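Long-range contacts in trans-4-hydroxy-L-proline dehydratase (Clostridioides difficile 70-100-2010, PDB 6VXC), which dehydrates trans-4-hydroxy-L-proline to (S)-1-pyrroline-5-carboxylate by glycyl-radical chemistry, a step in the anaerobic degradation of hydroxyproline: residues G453-G458 and D661-T666; V466-M471 and N566-Q571; E690-E695 and G719-N724. One frame throughout, in Å; residues are numbered along the deposited sequence.

All three contacts are buried, but their chemistry changes with their place. Contact 1, about 6 Å from the centre of the chain (centre to centre), is side-chain packing of the cysteine loop against the loop that leaves strand 657-661. Contact 2, about 11 Å out, is parallel strand pairing broken by a beta bulge, rich in backbone hydrogen bonds, in the sheet that ends with that same strand. Contact 3, about 15 Å out, joins two loops of the glycine-radical family region through a turn, a serine, a glutamate and a water. The three form one cluster: 661-666 touches both 466-471 and 566-571, while Gly-719 and Gly-720 make probable backbone hydrogen bonds to Thr-457 and Met-662.

Contact 1 (G453-G458 and D661-T666)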
ATOM      1  N   GLY A 453       1.656  -3.695  -0.876  1.00 14.08           N
ATOM      2  CA  GLY A 453       0.703  -2.599  -0.909  1.00 12.61           C
ATOM      3  C   GLY A 453      -0.526  -3.026  -1.691  1.00 12.41           C
ATOM      4  O   GLY A 453      -1.153  -4.039  -1.385  1.00 13.77           O
ATOM      5  N   CYS A 454      -0.850  -2.284  -2.748  1.00 13.23           N
ATOM      6  CA  CYS A 454      -1.975  -2.636  -3.610  1.00 10.67           C
ATOM      7  C   CYS A 454      -1.571  -3.593  -4.733  1.00 12.03           C
ATOM      8  O   CYS A 454      -2.110  -4.697  -4.830  1.00 14.63           O
ATOM      9  CB  CYS A 454      -2.604  -1.363  -4.184  1.00 11.58           C
ATOM     10  SG  CYS A 454      -3.391  -0.314  -2.935  1.00 18.54           S
ATOM     11  N   VAL A 455      -0.630  -3.187  -5.586  1.00 11.49           N
ATOM     12  CA  VAL A 455      -0.215  -3.994  -6.728  1.00 10.31           C
ATOM     13  C   VAL A 455       1.281  -3.833  -6.987  1.00 11.56           C
ATOM     14  O   VAL A 455       1.767  -4.212  -8.054  1.00 15.75           O
ATOM     15  CB  VAL A 455      -1.001  -3.613  -8.001  1.00  9.25           C
ATOM     16  CG1 VAL A 455      -2.517  -3.872  -7.837  1.00  9.50           C
ATOM     17  CG2 VAL A 455      -0.683  -2.140  -8.406  1.00  8.78           C
ATOM     18  N   GLU A 456       2.024  -3.281  -6.029  1.00 12.89           N
ATOM     19  CA  GLU A 456       3.359  -2.750  -6.318  1.00 13.06           C
ATOM     20  C   GLU A 456       4.424  -3.847  -6.302  1.00 10.67           C
ATOM     21  O   GLU A 456       4.598  -4.533  -5.296  1.00 12.98           O
ATOM     22  CB  GLU A 456       3.714  -1.641  -5.329  1.00 11.79           C
ATOM     23  CG  GLU A 456       2.806  -0.419  -5.440  1.00 12.62           C
ATOM     24  CD  GLU A 456       1.555  -0.535  -4.591  1.00 13.11           C
ATOM     25  OE1 GLU A 456       0.492  -0.898  -5.133  1.00 14.55           O
ATOM     26  OE2 GLU A 456       1.647  -0.271  -3.379  1.00 15.27           O
ATOM     27  N   THR A 457       5.155  -3.973  -7.413  1.00 11.63           N
ATOM     28  CA  THR A 457       6.173  -5.003  -7.609  1.00  8.80           C
ATOM     29  C   THR A 457       7.477  -4.633  -6.916  1.00 10.98           C
ATOM     30  O   THR A 457       7.954  -3.502  -7.040  1.00 13.71           O
ATOM     31  CB  THR A 457       6.448  -5.184  -9.094  1.00 11.02           C
ATOM     32  OG1 THR A 457       5.237  -5.520  -9.758  1.00 15.11           O
ATOM     33  CG2 THR A 457       7.477  -6.298  -9.317  1.00 11.55           C
ATOM     34  N   GLY A 458       8.059  -5.587  -6.202  1.00 10.89           N
ATOM     35  CA  GLY A 458       9.308  -5.337  -5.510  1.00 11.50           C
ATOM     36  C   GLY A 458      10.064  -6.609  -5.217  1.00 10.98           C
ATOM     37  O   GLY A 458       9.508  -7.712  -5.234  1.00 11.10           O
ATOM     38  N   ASP A 661       4.121   3.236 -12.017  1.00 13.95           N
ATOM     39  CA  ASP A 661       3.051   2.279 -11.736  1.00 12.99           C
ATOM     40  C   ASP A 661       1.701   2.997 -11.838  1.00 13.71           C
ATOM     41  O   ASP A 661       1.638   4.223 -11.970  1.00 15.29           O
ATOM     42  CB  ASP A 661       3.246   1.571 -10.366  1.00 10.29           C
ATOM     43  CG  ASP A 661       3.325   2.529  -9.182  1.00 13.62           C
ATOM     44  OD1 ASP A 661       2.873   3.676  -9.327  1.00 17.19           O
ATOM     45  OD2 ASP A 661       3.827   2.129  -8.083  1.00 14.25           O
ATOM     46  N   MET A 662       0.611   2.221 -11.787  1.00 11.93           N
ATOM     47  CA  MET A 662      -0.731   2.730 -12.078  1.00 12.83           C
ATOM     48  C   MET A 662      -1.718   2.168 -11.058  1.00 12.94           C
ATOM     49  O   MET A 662      -2.222   1.051 -11.234  1.00 12.75           O
ATOM     50  CB  MET A 662      -1.140   2.353 -13.494  1.00 13.17           C
ATOM     51  CG  MET A 662      -0.015   2.569 -14.497  1.00 16.61           C
ATOM     52  SD  MET A 662       0.047   4.282 -15.020  1.00 23.40           S
ATOM     53  CE  MET A 662      -1.398   4.280 -16.069  1.00 14.29           C
ATOM     54  N   LEU A 663      -2.006   2.944 -10.017  1.00 10.27           N
ATOM     55  CA  LEU A 663      -2.999   2.577  -9.016  1.00 12.55           C
ATOM     56  C   LEU A 663      -3.522   3.848  -8.354  1.00 13.01           C
ATOM     57  O   LEU A 663      -2.852   4.883  -8.382  1.00 15.13           O
ATOM     58  CB  LEU A 663      -2.422   1.605  -7.970  1.00 13.08           C
ATOM     59  CG  LEU A 663      -1.231   1.807  -7.011  1.00 14.74           C
ATOM     60  CD1 LEU A 663       0.016   2.218  -7.749  1.00 16.45           C
ATOM     61  CD2 LEU A 663      -1.513   2.720  -5.842  1.00 14.34           C
ATOM     62  N   PRO A 664      -4.744   3.815  -7.798  1.00 13.77           N
ATOM     63  CA  PRO A 664      -5.343   5.041  -7.247  1.00 12.22           C
ATOM     64  C   PRO A 664      -5.603   5.030  -5.740  1.00 13.38           C
ATOM     65  O   PRO A 664      -5.785   6.099  -5.152  1.00 12.68           O
ATOM     66  CB  PRO A 664      -6.674   5.109  -7.999  1.00  9.98           C
ATOM     67  CG  PRO A 664      -7.088   3.616  -8.035  1.00  9.06           C
ATOM     68  CD  PRO A 664      -5.783   2.818  -8.130  1.00  8.91           C
ATOM     69  N   THR A 665      -5.681   3.852  -5.113  1.00 11.18           N
ATOM     70  CA  THR A 665      -6.299   3.701  -3.792  1.00 11.31           C
ATOM     71  C   THR A 665      -7.626   4.473  -3.762  1.00 11.51           C
ATOM     72  O   THR A 665      -8.543   4.113  -4.500  1.00 14.15           O
ATOM     73  CB  THR A 665      -5.335   4.122  -2.671  1.00 13.53           C
ATOM     74  OG1 THR A 665      -4.069   3.471  -2.861  1.00 14.42           O
ATOM     75  CG2 THR A 665      -5.897   3.730  -1.306  1.00 11.50           C
ATOM     76  N   THR A 666      -7.776   5.515  -2.939  1.00 13.36           N
ATOM     77  CA  THR A 666      -8.978   6.347  -3.019  1.00 12.94           C
ATOM     78  C   THR A 666      -8.699   7.703  -3.666  1.00 12.18           C
ATOM     79  O   THR A 666      -9.567   8.584  -3.649  1.00 13.36           O
ATOM     80  CB  THR A 666      -9.643   6.543  -1.643  1.00 12.19           C
ATOM     81  OG1 THR A 666      -8.725   7.116  -0.713  1.00 14.00           O
ATOM     82  CG2 THR A 666     -10.192   5.209  -1.072  1.00 11.53           C
TER
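Val-455 and Leu-663 face each other with 7.5 Å between their CA atoms, a spacing too wide for backbone pairing, so the two segments meet through their side chains. Leu-663 is the central apolar group. Its CG sits between the backbone N and the carbonyl carbon (chi1 60°), and from there the branch point rises against the carboxylate of Glu-456, with CG 3.7 Å from Glu-456 OE1 and the two side chains at about a right angle. On the flank, Val-455 CG2 passes Leu-663 CB at 4.2 Å, the two side chains running in opposite senses.

The glutamate comes within range because its chain bends at chi2 (87°) and folds back toward the backbone of its own loop. There OE1 takes a 2.6 Å hydrogen bond from Val-455 N; the N-H points almost straight at the oxygen but arrives from well above the carboxylate plane. Cys-454 N adds only weak bonds to the two oxygens. OE2 is hydrogen-bonded to His-180 and to a glycerol that probably comes from the crystallisation liquor. Lower down, Glu-456 CG rests 3.8 Å from Asp-661 OD2, the carboxylate planes lying nearly perpendicular.

At the far end Cys-454 SG stands 3.8 Å from Thr-665 OG1, a hydroxyl already hydrogen-bonded to Tyr-470 OH. In glycyl radical enzymes this cysteine loop carries the thiyl radical, and Cys-454 and Glu-456 are, by similarity, the radical cysteine and the proton acceptor. A carboxylate held by one strong backbone N-H bond and two weak ones, with Leu-663 packed against it, is consistent with a defined placement of Glu-456 beside Cys-454.

Contact 2 (V466-M471 and N566-Q571)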
ATOM      1  N   VAL A 466       9.970   3.028  -3.234  1.00 15.49           N
ATOM      2  CA  VAL A 466       9.219   4.055  -2.520  1.00 12.86           C
ATOM      3  C   VAL A 466       8.211   4.695  -3.474  1.00  9.84           C
ATOM      4  O   VAL A 466       8.571   5.160  -4.559  1.00 10.54           O
ATOM      5  CB  VAL A 466      10.167   5.110  -1.919  1.00 11.35           C
ATOM      6  CG1 VAL A 466       9.376   6.226  -1.244  1.00  8.78           C
ATOM      7  CG2 VAL A 466      11.157   4.467  -0.927  1.00 12.95           C
ATOM      8  N   LEU A 467       6.949   4.721  -3.060  1.00 12.94           N
ATOM      9  CA  LEU A 467       5.919   5.485  -3.754  1.00 12.08           C
ATOM     10  C   LEU A 467       5.973   6.921  -3.246  1.00 10.80           C
ATOM     11  O   LEU A 467       6.069   7.141  -2.034  1.00 12.96           O
ATOM     12  CB  LEU A 467       4.537   4.888  -3.487  1.00 11.62           C
ATOM     13  CG  LEU A 467       4.043   3.771  -4.421  1.00 12.67           C
ATOM     14  CD1 LEU A 467       5.074   2.680  -4.558  1.00 13.57           C
ATOM     15  CD2 LEU A 467       2.733   3.191  -3.920  1.00 14.71           C
ATOM     16  N   THR A 468       5.934   7.903  -4.155  1.00 10.93           N
ATOM     17  CA  THR A 468       6.045   9.296  -3.723  1.00 11.65           C
ATOM     18  C   THR A 468       4.743  10.087  -3.818  1.00 11.58           C
ATOM     19  O   THR A 468       4.673  11.183  -3.250  1.00 14.74           O
ATOM     20  CB  THR A 468       7.152  10.045  -4.505  1.00 12.15           C
ATOM     21  OG1 THR A 468       6.802  10.154  -5.885  1.00  9.92           O
ATOM     22  CG2 THR A 468       8.521   9.349  -4.381  1.00  9.20           C
ATOM     23  N   GLY A 469       3.728   9.580  -4.505  1.00  9.31           N
ATOM     24  CA  GLY A 469       2.439  10.236  -4.591  1.00 10.18           C
ATOM     25  C   GLY A 469       1.771   9.978  -5.931  1.00 11.20           C
ATOM     26  O   GLY A 469       2.409   9.622  -6.914  1.00 11.29           O
ATOM     27  N   TYR A 470       0.449  10.194  -5.962  1.00 11.04           N
ATOM     28  CA  TYR A 470      -0.366  10.033  -7.169  1.00  9.55           C
ATOM     29  C   TYR A 470      -0.257  11.273  -8.064  1.00 10.66           C
ATOM     30  O   TYR A 470      -0.062  12.387  -7.585  1.00 11.84           O
ATOM     31  CB  TYR A 470      -1.840   9.799  -6.800  1.00 11.32           C
ATOM     32  CG  TYR A 470      -2.023   8.618  -5.885  1.00 13.23           C
ATOM     33  CD1 TYR A 470      -2.051   7.324  -6.385  1.00 13.03           C
ATOM     34  CD2 TYR A 470      -2.114   8.798  -4.519  1.00 12.34           C
ATOM     35  CE1 TYR A 470      -2.186   6.229  -5.527  1.00 12.20           C
ATOM     36  CE2 TYR A 470      -2.241   7.723  -3.653  1.00 12.33           C
ATOM     37  CZ  TYR A 470      -2.282   6.437  -4.160  1.00 12.31           C
ATOM     38  OH  TYR A 470      -2.408   5.372  -3.299  1.00 12.01           O
ATOM     39  N   MET A 471      -0.391  11.059  -9.373  1.00 10.90           N
ATOM     40  CA  MET A 471      -0.310  12.114 -10.376  1.00 10.61           C
ATOM     41  C   MET A 471      -1.638  12.169 -11.122  1.00 13.20           C
ATOM     42  O   MET A 471      -2.072  11.162 -11.690  1.00 11.76           O
ATOM     43  CB  MET A 471       0.846  11.855 -11.348  1.00 10.95           C
ATOM     44  CG  MET A 471       1.095  12.973 -12.371  1.00 21.62           C
ATOM     45  SD  MET A 471       1.562  14.540 -11.641  1.00 70.11           S
ATOM     46  CE  MET A 471       3.014  14.089 -10.691  1.00 19.95           C
ATOM     47  N   ASN A 566      17.185   0.059  -5.471  1.00 12.36           N
ATOM     48  CA  ASN A 566      16.545   1.300  -5.067  1.00 11.71           C
ATOM     49  C   ASN A 566      15.772   1.871  -6.242  1.00 11.01           C
ATOM     50  O   ASN A 566      16.334   2.131  -7.310  1.00 15.50           O
ATOM     51  CB  ASN A 566      17.570   2.305  -4.526  1.00 10.95           C
ATOM     52  CG  ASN A 566      18.158   1.856  -3.207  1.00 12.37           C
ATOM     53  OD1 ASN A 566      17.598   2.117  -2.146  1.00 13.34           O
ATOM     54  ND2 ASN A 566      19.267   1.133  -3.269  1.00 11.67           N
ATOM     55  N   THR A 567      14.471   1.992  -6.052  1.00 14.79           N
ATOM     56  CA  THR A 567      13.579   2.582  -7.032  1.00 13.26           C
ATOM     57  C   THR A 567      12.612   3.512  -6.317  1.00 10.75           C
ATOM     58  O   THR A 567      12.360   3.375  -5.123  1.00 12.46           O
ATOM     59  CB  THR A 567      12.798   1.504  -7.815  1.00 13.67           C
ATOM     60  OG1 THR A 567      12.100   0.678  -6.885  1.00 15.84           O
ATOM     61  CG2 THR A 567      13.729   0.629  -8.642  1.00 16.01           C
ATOM     62  N   ARG A 568      12.068   4.460  -7.077  1.00 12.22           N
ATOM     63  CA  ARG A 568      11.033   5.379  -6.628  1.00 10.54           C
ATOM     64  C   ARG A 568       9.965   5.458  -7.708  1.00 10.76           C
ATOM     65  O   ARG A 568      10.272   5.389  -8.901  1.00 10.91           O
ATOM     66  CB  ARG A 568      11.594   6.790  -6.357  1.00 11.55           C
ATOM     67  CG  ARG A 568      11.918   7.051  -4.889  1.00 16.05           C
ATOM     68  CD  ARG A 568      12.639   8.372  -4.639  1.00 12.29           C
ATOM     69  NE  ARG A 568      12.137   9.012  -3.428  1.00 12.26           N
ATOM     70  CZ  ARG A 568      12.344   8.545  -2.199  1.00 10.99           C
ATOM     71  NH1 ARG A 568      13.031   7.426  -2.020  1.00 12.97           N
ATOM     72  NH2 ARG A 568      11.865   9.194  -1.155  1.00 10.98           N
ATOM     73  N   TYR A 569       8.714   5.634  -7.282  1.00  9.69           N
ATOM     74  CA  TYR A 569       7.573   5.597  -8.177  1.00 10.14           C
ATOM     75  C   TYR A 569       6.731   6.861  -8.036  1.00 10.36           C
ATOM     76  O   TYR A 569       6.624   7.448  -6.958  1.00 12.41           O
ATOM     77  CB  TYR A 569       6.693   4.348  -7.899  1.00  9.79           C
ATOM     78  CG  TYR A 569       7.348   3.046  -8.312  1.00 11.75           C
ATOM     79  CD1 TYR A 569       8.244   2.379  -7.475  1.00 12.47           C
ATOM     80  CD2 TYR A 569       7.114   2.506  -9.572  1.00 10.39           C
ATOM     81  CE1 TYR A 569       8.852   1.187  -7.873  1.00 12.74           C
ATOM     82  CE2 TYR A 569       7.711   1.336  -9.966  1.00 10.31           C
ATOM     83  CZ  TYR A 569       8.577   0.683  -9.123  1.00 11.71           C
ATOM     84  OH  TYR A 569       9.167  -0.482  -9.543  1.00 13.91           O
ATOM     85  N   ILE A 570       6.131   7.267  -9.146  1.00 11.14           N
ATOM     86  CA  ILE A 570       5.001   8.192  -9.165  1.00 10.63           C
ATOM     87  C   ILE A 570       3.811   7.425  -9.734  1.00 10.01           C
ATOM     88  O   ILE A 570       3.933   6.778 -10.774  1.00 13.32           O
ATOM     89  CB  ILE A 570       5.307   9.462  -9.982  1.00  8.82           C
ATOM     90  CG1 ILE A 570       6.520  10.209  -9.402  1.00  8.00           C
ATOM     91  CG2 ILE A 570       4.082  10.382 -10.041  1.00 11.26           C
ATOM     92  CD1 ILE A 570       6.960  11.363 -10.246  1.00  9.49           C
ATOM     93  N   GLN A 571       2.693   7.440  -9.017  1.00 12.09           N
ATOM     94  CA  GLN A 571       1.550   6.596  -9.344  1.00 10.22           C
ATOM     95  C   GLN A 571       0.591   7.304 -10.304  1.00 11.49           C
ATOM     96  O   GLN A 571      -0.040   8.299  -9.942  1.00 11.64           O
ATOM     97  CB  GLN A 571       0.834   6.175  -8.061  1.00 11.12           C
ATOM     98  CG  GLN A 571       1.719   5.552  -6.941  1.00 11.26           C
ATOM     99  CD  GLN A 571       2.202   6.512  -5.861  1.00 10.57           C
ATOM    100  OE1 GLN A 571       3.349   6.953  -5.878  1.00 12.93           O
ATOM    101  NE2 GLN A 571       1.323   6.861  -4.939  1.00 11.10           N
TER
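Val-466 pairs with Arg-568 and Leu-467 with Tyr-569 in a parallel ladder, the strand segments diverging by 27°, within a parallel sheet of strands 463-472, 565-573 and 657-661. The arrangement is consistent with part of the ten-stranded barrel, built from two half-barrels, of glycyl radical enzymes, and helix 506-538, from the connection between the two strands, lies on the face bearing Met-471 and Ile-570. Between Leu-467 and Tyr-470 the register slips by one residue, a beta bulge, and Gln-571 is folded into it.

Gln-571 CB lies 3.5 Å from Tyr-470 CD1. CG then meets the branch point of leucine, with Gln-571 CG and Leu-467 CG 3.9 Å apart. A bend at chi2 (95°) turns the amide back across the bulge, laying CD against the carbonyl group of Gly-469. At the tip the two ends part company. OE1 accepts a 3.0 Å hydrogen bond from Gly-469 N, although Gly-469 O, another acceptor, is equally close to it. NE2 rides over the centre of the Tyr-470 ring, 3.5 Å above its plane, the amide tilted steeply to the ring. The side chain thus takes up the N-H of Gly-469 that the bulge turns toward this strand, while Gln-571 N bonds to Gly-469 O.

On the face away from Leu-467, Tyr-470 and Gln-571, Arg-568 runs alongside Val-466, whose CG1 sits 3.7 Å above the guanidinium plane, offset toward the rim. Thr-468 CG2 approaches the same arginine near NE. The oxygen of Tyr-569 is gripped twice by this threonine: Thr-468 N and Thr-468 OG1 each donate to Tyr-569 O at 2.9 Å.

Contact 3 (E690-E695 and G719-N724); sequences EGISPE and GGTLLN
Ser-693 reaches Asn-724 because its OG stands anti to its own carbonyl carbon (chi1 -51°), while Glu-690 bends at chi2 (81°) to bring its carboxylate to the same spot. The hydroxyl becomes a relay. Asn-724 N donates to Ser-693 OG at 3.2 Å, and Ser-693 OG in turn donates to Glu-690 OE1 over a short 2.6 Å, arriving on the syn side of the carboxylate but clearly out of its plane. The other carboxylate oxygen, OE2, takes a bond from a water that also donates to Asn-724 O, so the glutamate is linked to both the N-H and the carbonyl of one residue, each time through an intermediary. Such a shared network fixes the rotation of the serine hydroxyl and would be expected to stabilise a negative charge on Glu-690.

The backbone beneath is a type II' turn from Glu-690 to Ser-693, with Gly-691 taking the positive phi (54°) of its second position. The turn presents Ile-692 N to the other loop, and the hydrogen bond from Ile-692 N to Leu-722 O is 2.8 Å long and nearly straight. Gly-691 CA lies 3.3 Å from the same Leu-722 O, a CA-H...O contact made possible by the bare glycine.

Beyond this polar patch Ile-692 packs across two neighbours: CD1 sits 3.9 Å from Thr-721 OG1, a hydroxyl hydrogen-bonded to His-715, and CG1 lies 4.2 Å from Leu-723 CB. Leu-722 itself extends to Val-455 in the cysteine loop. A type II' turn with glycine at its second position here clasps the chain entering edge strand 724-726 of the five-stranded sheet, beside the glycyl radical enzyme active site.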
ATOM      1  N   GLU A 690     -10.641   4.448 -12.053  1.00 13.54           N
ATOM      2  CA  GLU A 690      -9.797   3.784 -11.061  1.00 11.68           C
ATOM      3  C   GLU A 690      -8.852   2.776 -11.713  1.00 12.83           C
ATOM      4  O   GLU A 690      -9.237   2.045 -12.630  1.00 17.46           O
ATOM      5  CB  GLU A 690     -10.652   3.106  -9.974  1.00 11.25           C
ATOM      6  CG  GLU A 690     -11.980   2.531 -10.450  1.00 16.15           C
ATOM      7  CD  GLU A 690     -11.912   1.167 -11.125  1.00 15.34           C
ATOM      8  OE1 GLU A 690     -10.910   0.441 -10.962  1.00 19.35           O
ATOM      9  OE2 GLU A 690     -12.872   0.840 -11.857  1.00 18.92           O
ATOM     10  N   GLY A 691      -7.612   2.745 -11.230  1.00 12.80           N
ATOM     11  CA  GLY A 691      -6.590   1.865 -11.783  1.00 12.22           C
ATOM     12  C   GLY A 691      -6.447   2.056 -13.277  1.00 14.57           C
ATOM     13  O   GLY A 691      -6.512   3.175 -13.781  1.00 14.15           O
ATOM     14  N   ILE A 692      -6.282   0.950 -14.004  1.00 12.97           N
ATOM     15  CA  ILE A 692      -6.328   0.959 -15.464  1.00  9.88           C
ATOM     16  C   ILE A 692      -7.690   0.483 -15.969  1.00 11.69           C
ATOM     17  O   ILE A 692      -7.823   0.090 -17.135  1.00 13.93           O
ATOM     18  CB  ILE A 692      -5.189   0.133 -16.091  1.00 10.70           C
ATOM     19  CG1 ILE A 692      -5.342  -1.361 -15.749  1.00 10.58           C
ATOM     20  CG2 ILE A 692      -3.811   0.726 -15.734  1.00 10.65           C
ATOM     21  CD1 ILE A 692      -4.465  -2.285 -16.559  1.00  9.40           C
ATOM     22  N   SER A 693      -8.704   0.530 -15.117  1.00 11.64           N
ATOM     23  CA  SER A 693     -10.036   0.082 -15.474  1.00 10.79           C
ATOM     24  C   SER A 693     -10.667   1.050 -16.473  1.00 12.47           C
ATOM     25  O   SER A 693     -10.236   2.195 -16.598  1.00 13.27           O
ATOM     26  CB  SER A 693     -10.927   0.004 -14.229  1.00 10.94           C
ATOM     27  OG  SER A 693     -10.324  -0.734 -13.175  1.00 12.09           O
ATOM     28  N   PRO A 694     -11.701   0.611 -17.186  1.00 11.03           N
ATOM     29  CA  PRO A 694     -12.432   1.521 -18.081  1.00 10.36           C
ATOM     30  C   PRO A 694     -13.162   2.613 -17.311  1.00 12.49           C
ATOM     31  O   PRO A 694     -13.458   2.488 -16.124  1.00 14.44           O
ATOM     32  CB  PRO A 694     -13.432   0.606 -18.788  1.00  8.99           C
ATOM     33  CG  PRO A 694     -12.899  -0.802 -18.587  1.00 11.54           C
ATOM     34  CD  PRO A 694     -12.182  -0.776 -17.271  1.00 11.02           C
ATOM     35  N   GLU A 695     -13.463   3.695 -18.026  1.00 13.46           N
ATOM     36  CA  GLU A 695     -14.309   4.760 -17.510  1.00 14.28           C
ATOM     37  C   GLU A 695     -15.729   4.244 -17.276  1.00 14.24           C
ATOM     38  O   GLU A 695     -16.142   3.222 -17.820  1.00 16.28           O
ATOM     39  CB  GLU A 695     -14.348   5.943 -18.486  1.00 15.53           C
ATOM     40  CG  GLU A 695     -13.559   7.186 -18.054  1.00 16.12           C
ATOM     41  CD  GLU A 695     -14.301   8.051 -17.029  1.00 21.47           C
ATOM     42  OE1 GLU A 695     -15.236   7.543 -16.379  1.00 23.49           O
ATOM     43  OE2 GLU A 695     -13.950   9.240 -16.876  1.00 17.48           O
ATOM     44  N   GLY A 719       6.057  -0.950 -12.522  1.00 10.40           N
ATOM     45  CA  GLY A 719       6.123  -1.631 -11.248  1.00  7.60           C
ATOM     46  C   GLY A 719       4.746  -2.059 -10.775  1.00 10.19           C
ATOM     47  O   GLY A 719       4.493  -2.108  -9.568  1.00 13.12           O
ATOM     48  N   GLY A 720       3.825  -2.305 -11.716  1.00 10.04           N
ATOM     49  CA  GLY A 720       2.508  -2.801 -11.377  1.00  8.81           C
ATOM     50  C   GLY A 720       1.351  -1.930 -11.849  1.00 12.66           C
ATOM     51  O   GLY A 720       1.451  -0.699 -11.858  1.00 12.59           O
ATOM     52  N   THR A 721       0.241  -2.567 -12.231  1.00 11.04           N
ATOM     53  CA  THR A 721      -0.980  -1.892 -12.651  1.00  9.83           C
ATOM     54  C   THR A 721      -2.169  -2.551 -11.959  1.00 11.65           C
ATOM     55  O   THR A 721      -2.134  -3.747 -11.650  1.00 12.03           O
ATOM     56  CB  THR A 721      -1.201  -1.976 -14.163  1.00 10.37           C
ATOM     57  OG1 THR A 721      -1.361  -3.351 -14.531  1.00 11.23           O
ATOM     58  CG2 THR A 721      -0.034  -1.344 -14.942  1.00 11.38           C
ATOM     59  N   LEU A 722      -3.241  -1.785 -11.765  1.00  9.69           N
ATOM     60  CA  LEU A 722      -4.386  -2.240 -10.989  1.00 10.11           C
ATOM     61  C   LEU A 722      -5.623  -2.333 -11.881  1.00  9.52           C
ATOM     62  O   LEU A 722      -6.040  -1.335 -12.473  1.00 10.62           O
ATOM     63  CB  LEU A 722      -4.632  -1.290  -9.823  1.00  9.40           C
ATOM     64  CG  LEU A 722      -5.573  -1.798  -8.738  1.00  9.67           C
ATOM     65  CD1 LEU A 722      -5.249  -1.061  -7.439  1.00 10.48           C
ATOM     66  CD2 LEU A 722      -7.020  -1.610  -9.123  1.00 11.20           C
ATOM     67  N   LEU A 723      -6.226  -3.514 -11.962  1.00  9.89           N
ATOM     68  CA  LEU A 723      -7.448  -3.701 -12.745  1.00  7.83           C
ATOM     69  C   LEU A 723      -8.561  -4.256 -11.864  1.00  9.63           C
ATOM     70  O   LEU A 723      -8.454  -5.381 -11.373  1.00 10.86           O
ATOM     71  CB  LEU A 723      -7.214  -4.627 -13.944  1.00  9.05           C
ATOM     72  CG  LEU A 723      -8.480  -4.991 -14.758  1.00  9.48           C
ATOM     73  CD1 LEU A 723      -9.159  -3.740 -15.301  1.00  9.12           C
ATOM     74  CD2 LEU A 723      -8.164  -5.934 -15.908  1.00  8.63           C
ATOM     75  N   ASN A 724      -9.644  -3.477 -11.707  1.00  9.64           N
ATOM     76  CA  ASN A 724     -10.895  -3.921 -11.097  1.00  9.67           C
ATOM     77  C   ASN A 724     -11.842  -4.450 -12.165  1.00  9.40           C
ATOM     78  O   ASN A 724     -12.012  -3.831 -13.216  1.00 11.25           O
ATOM     79  CB  ASN A 724     -11.627  -2.780 -10.392  1.00  9.36           C
ATOM     80  CG  ASN A 724     -11.092  -2.475  -9.033  1.00 10.87           C
ATOM     81  OD1 ASN A 724     -10.798  -1.313  -8.715  1.00 16.54           O
ATOM     82  ND2 ASN A 724     -10.946  -3.497  -8.221  1.00 10.61           N
TER
HETATM   83  O   HOH W   1     -13.638  -1.278 -12.876  1.00 14.67           O